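Local coordinates for protein cytochrome C3, A dimeric class III c-type cytochrome (Desulfovibrio gigas, PDB 1GYO) that probably carries electrons as a disulfide-linked dimeric class III c-type cytochrome, each subunit holding four covalently attached heme c groups, at residues Ser79-Gly82 / Cys83-Met87. Numbering follows the deposited sequence.
Sequences SCRG and CHKAM. With HEC (heme c), chain E.
Cys80 and His84 both turn their side chains back beside their own backbone N, with SG and CG anti to the carbonyl carbon (chi1 -44° and -64°), whereas Cys83 sets SG anti to its N (chi1 176°); one helix face thereby reaches a single heme c at three points. Cys80 SG is bonded to CAB of the heme and Cys83 SG to CAC, two thioethers that tether the first turn of the helix to adjacent pyrrole rings. His84, next in sequence after Cys83, brings NE2 to the iron at 2.0 Å, and His31 supplies the other axial nitrogen. Over one face of the His84 ring, offset toward the rim, lies Cys80 O, 3.2 Å from His84 CG. The iron bond and a hydrogen bond from His84 ND1 to Pro96 O would together fix the ring's rotation, the latter probably enriching its electron density. The same Cys80 O accepts from His84 N at 3.2 Å, one of five successive i to i+4 backbone bonds. Ser79 caps the helix, its OG taking Gly82 N at 2.9 Å; OG is also hydrogen-bonded to Ser74 O and Ser76 O. On the outer flank, Lys85 lays CD over a face of the Arg81 guanidinium, 3.8 Å from NH1. Arg81 NH1 and Lys85 NZ stand 3.9 Å apart, and two waters bridge the cations, one bond from Lys85 NZ being weak, which probably eases their repulsion; Arg81 NE is hydrogen-bonded to Ile97 O. Cys-X-X-Cys-His wound into the start of a helix, with bis-histidine iron, is the classic heme c attachment site of the class III cytochromes.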
ATOM      1  N   SER A  79      -6.785  -9.585  12.752  1.00 11.48           N
ATOM      2  CA  SER A  79      -7.875  -8.835  13.347  1.00 11.40           C
ATOM      3  C   SER A  79      -7.325  -7.678  14.221  1.00 11.42           C
ATOM      4  O   SER A  79      -6.215  -7.725  14.730  1.00 12.09           O
ATOM      5  CB  SER A  79      -8.804  -9.700  14.213  1.00 11.86           C
ATOM      6  OG  SER A  79      -8.228  -9.952  15.509  1.00 14.47           O
ATOM      7  N   CYS A  80      -8.167  -6.678  14.386  1.00 10.85           N
ATOM      8  CA  CYS A  80      -7.840  -5.509  15.196  1.00 10.86           C
ATOM      9  C   CYS A  80      -7.368  -5.937  16.574  1.00 11.00           C
ATOM     10  O   CYS A  80      -6.263  -5.588  17.034  1.00 12.66           O
ATOM     11  CB  CYS A  80      -9.022  -4.574  15.353  1.00 11.64           C
ATOM     12  SG  CYS A  80     -10.015  -4.207  13.921  1.00 11.82           S
ATOM     13  N   ARG A  81      -8.212  -6.719  17.265  1.00 11.65           N
ATOM     14  CA  ARG A  81      -7.865  -7.047  18.663  1.00 12.05           C
ATOM     15  C   ARG A  81      -6.763  -8.077  18.709  1.00 12.22           C
ATOM     16  O   ARG A  81      -5.942  -8.065  19.656  1.00 13.79           O
ATOM     17  CB  ARG A  81      -9.141  -7.457  19.375  1.00 12.96           C
ATOM     18  CG  ARG A  81      -9.022  -7.532  20.866  1.00 13.70           C
ATOM     19  CD  ARG A  81     -10.394  -7.540  21.538  1.00 13.93           C
ATOM     20  NE  ARG A  81     -10.254  -7.544  22.982  1.00 14.62           N
ATOM     21  CZ  ARG A  81     -10.198  -8.615  23.750  1.00 15.64           C
ATOM     22  NH1 ARG A  81     -10.278  -9.842  23.260  1.00 17.00           N
ATOM     23  NH2 ARG A  81     -10.047  -8.443  25.079  1.00 19.80           N
ATOM     24  N   GLY A  82      -6.735  -8.997  17.750  1.00 12.17           N
ATOM     25  CA  GLY A  82      -5.715 -10.030  17.754  1.00 14.00           C
ATOM     26  C   GLY A  82      -4.313  -9.487  17.545  1.00 12.81           C
ATOM     27  O   GLY A  82      -3.355  -9.922  18.178  1.00 14.55           O
ATOM     28  N   CYS A  83      -4.156  -8.558  16.617  1.00 12.93           N
ATOM     29  CA  CYS A  83      -2.833  -7.951  16.443  1.00 13.07           C
ATOM     30  C   CYS A  83      -2.431  -7.155  17.693  1.00 13.25           C
ATOM     31  O   CYS A  83      -1.323  -7.281  18.213  1.00 14.81           O
ATOM     32  CB  CYS A  83      -2.838  -7.049  15.213  1.00 13.94           C
ATOM     33  SG  CYS A  83      -1.182  -6.234  15.141  1.00 14.80           S
ATOM     34  N   HIS A  84      -3.358  -6.322  18.201  1.00 13.02           N
ATOM     35  CA  HIS A  84      -2.971  -5.535  19.377  1.00 13.61           C
ATOM     36  C   HIS A  84      -2.594  -6.454  20.542  1.00 14.39           C
ATOM     37  O   HIS A  84      -1.608  -6.197  21.220  1.00 15.98           O
ATOM     38  CB  HIS A  84      -4.097  -4.600  19.758  1.00 13.54           C
ATOM     39  CG  HIS A  84      -4.455  -3.549  18.743  1.00 13.12           C
ATOM     40  ND1 HIS A  84      -5.617  -2.827  18.875  1.00 12.72           N
ATOM     41  CD2 HIS A  84      -3.864  -3.092  17.612  1.00 12.82           C
ATOM     42  CE1 HIS A  84      -5.718  -1.975  17.854  1.00 12.29           C
ATOM     43  NE2 HIS A  84      -4.685  -2.092  17.067  1.00 12.40           N
ATOM     44  N   LYS A  85      -3.363  -7.535  20.775  1.00 14.28           N
ATOM     45  CA  LYS A  85      -2.994  -8.420  21.882  1.00 15.46           C
ATOM     46  C   LYS A  85      -1.642  -9.066  21.644  1.00 17.90           C
ATOM     47  O   LYS A  85      -0.822  -9.224  22.578  1.00 19.39           O
ATOM     48  CB  LYS A  85      -4.074  -9.468  22.092  1.00 15.94           C
ATOM     49  CG  LYS A  85      -5.318  -9.001  22.758  1.00 16.84           C
ATOM     50  CD  LYS A  85      -6.448 -10.025  23.005  1.00 18.63           C
ATOM     51  CE  LYS A  85      -5.955 -11.153  23.885  1.00 21.78           C
ATOM     52  NZ  LYS A  85      -7.149 -11.996  24.270  1.00 25.19           N
ATOM     53  N   ALA A  86      -1.346  -9.495  20.418  1.00 16.70           N
ATOM     54  CA  ALA A  86      -0.077 -10.149  20.144  1.00 17.64           C
ATOM     55  C   ALA A  86       1.085  -9.191  20.332  1.00 18.52           C
ATOM     56  O   ALA A  86       2.137  -9.568  20.851  1.00 21.81           O
ATOM     57  CB  ALA A  86      -0.060 -10.693  18.725  1.00 19.32           C
ATOM     58  N   MET A  87       0.906  -7.947  19.904  1.00 18.64           N
ATOM     59  CA  MET A  87       1.970  -6.947  20.053  1.00 19.46           C
ATOM     60  C   MET A  87       2.175  -6.622  21.514  1.00 19.44           C
ATOM     61  O   MET A  87       3.305  -6.503  21.983  1.00 23.67           O
ATOM     62  CB  MET A  87       1.621  -5.687  19.242  1.00 18.88           C
ATOM     63  CG  MET A  87       1.658  -5.955  17.739  1.00 19.02           C
ATOM     64  SD  MET A  87       1.504  -4.473  16.733  1.00 18.67           S
ATOM     65  CE  MET A  87       3.156  -3.744  16.970  1.00 25.52           C
TER
HETATM   66 FE   HEC E 113      -4.413  -0.968  15.421  1.00 11.95          FE
HETATM   67  CHA HEC E 113      -2.878   1.557  17.072  1.00 14.99           C
HETATM   68  CHB HEC E 113      -7.438   0.476  16.053  1.00 13.41           C
HETATM   69  CHC HEC E 113      -5.903  -3.217  13.458  1.00 11.66           C
HETATM   70  CHD HEC E 113      -1.444  -2.473  14.917  1.00 13.54           C
HETATM   71  NA  HEC E 113      -5.043   0.639  16.451  1.00 13.84           N
HETATM   72  C1A HEC E 113      -4.259   1.592  17.076  1.00 14.39           C
HETATM   73  C2A HEC E 113      -5.081   2.578  17.735  1.00 16.05           C
HETATM   74  C3A HEC E 113      -6.372   2.241  17.492  1.00 15.87           C
HETATM   75  C4A HEC E 113      -6.346   1.076  16.653  1.00 13.99           C
HETATM   76  CMA HEC E 113      -7.620   2.947  17.961  1.00 18.30           C
HETATM   77  CAA HEC E 113      -4.555   3.764  18.491  1.00 19.02           C
HETATM   78  CBA HEC E 113      -4.339   4.974  17.589  0.53 25.04           C
HETATM   79  CGA HEC E 113      -5.618   5.671  17.174  0.53 24.22           C
HETATM   80  O1A HEC E 113      -6.243   6.314  18.026  0.53 32.88           O
HETATM   81  O2A HEC E 113      -5.995   5.554  15.992  0.53 24.95           O
HETATM   82  NB  HEC E 113      -6.294  -1.277  14.832  1.00 11.93           N
HETATM   83  C1B HEC E 113      -7.440  -0.584  15.177  1.00 12.44           C
HETATM   84  C2B HEC E 113      -8.597  -1.139  14.516  1.00 12.35           C
HETATM   85  C3B HEC E 113      -8.160  -2.175  13.759  1.00 11.41           C
HETATM   86  C4B HEC E 113      -6.733  -2.273  13.970  1.00 11.64           C
HETATM   87  CMB HEC E 113      -9.995  -0.605  14.650  1.00 12.99           C
HETATM   88  CAB HEC E 113      -8.946  -3.123  12.893  1.00 11.88           C
HETATM   89  CBB HEC E 113      -9.799  -2.495  11.821  1.00 14.77           C
HETATM   90  NC  HEC E 113      -3.800  -2.557  14.427  1.00 12.44           N
HETATM   91  C1C HEC E 113      -4.577  -3.431  13.687  1.00 11.71           C
HETATM   92  C2C HEC E 113      -3.812  -4.571  13.241  1.00 11.85           C
HETATM   93  C3C HEC E 113      -2.545  -4.377  13.674  1.00 12.58           C
HETATM   94  C4C HEC E 113      -2.532  -3.104  14.381  1.00 12.67           C
HETATM   95  CMC HEC E 113      -4.409  -5.734  12.489  1.00 13.25           C
HETATM   96  CAC HEC E 113      -1.349  -5.273  13.580  1.00 13.47           C
HETATM   97  CBC HEC E 113      -1.198  -6.159  12.378  1.00 14.84           C
HETATM   98  ND  HEC E 113      -2.542  -0.567  15.940  1.00 13.71           N
HETATM   99  C1D HEC E 113      -1.407  -1.260  15.580  1.00 13.45           C
HETATM  100  C2D HEC E 113      -0.211  -0.555  15.963  1.00 15.62           C
HETATM  101  C3D HEC E 113      -0.616   0.571  16.594  1.00 16.20           C
HETATM  102  C4D HEC E 113      -2.055   0.581  16.571  1.00 14.46           C
HETATM  103  CMD HEC E 113       1.193  -1.033  15.680  1.00 18.37           C
HETATM  104  CAD HEC E 113       0.235   1.629  17.249  1.00 20.63           C
HETATM  105  CBD HEC E 113       0.535   2.786  16.324  1.00 22.25           C
HETATM  106  CGD HEC E 113       1.553   3.747  16.953  1.00 27.12           C
HETATM  107  O1D HEC E 113       1.131   4.582  17.754  1.00 37.93           O
HETATM  108  O2D HEC E 113       2.747   3.591  16.667  1.00 28.65           O
HETATM  109  O   HOH W   1      -8.419 -10.507  26.262  1.00 27.95           O
HETATM  110  O   HOH W   2     -10.331 -12.344  24.620  1.00 31.51           O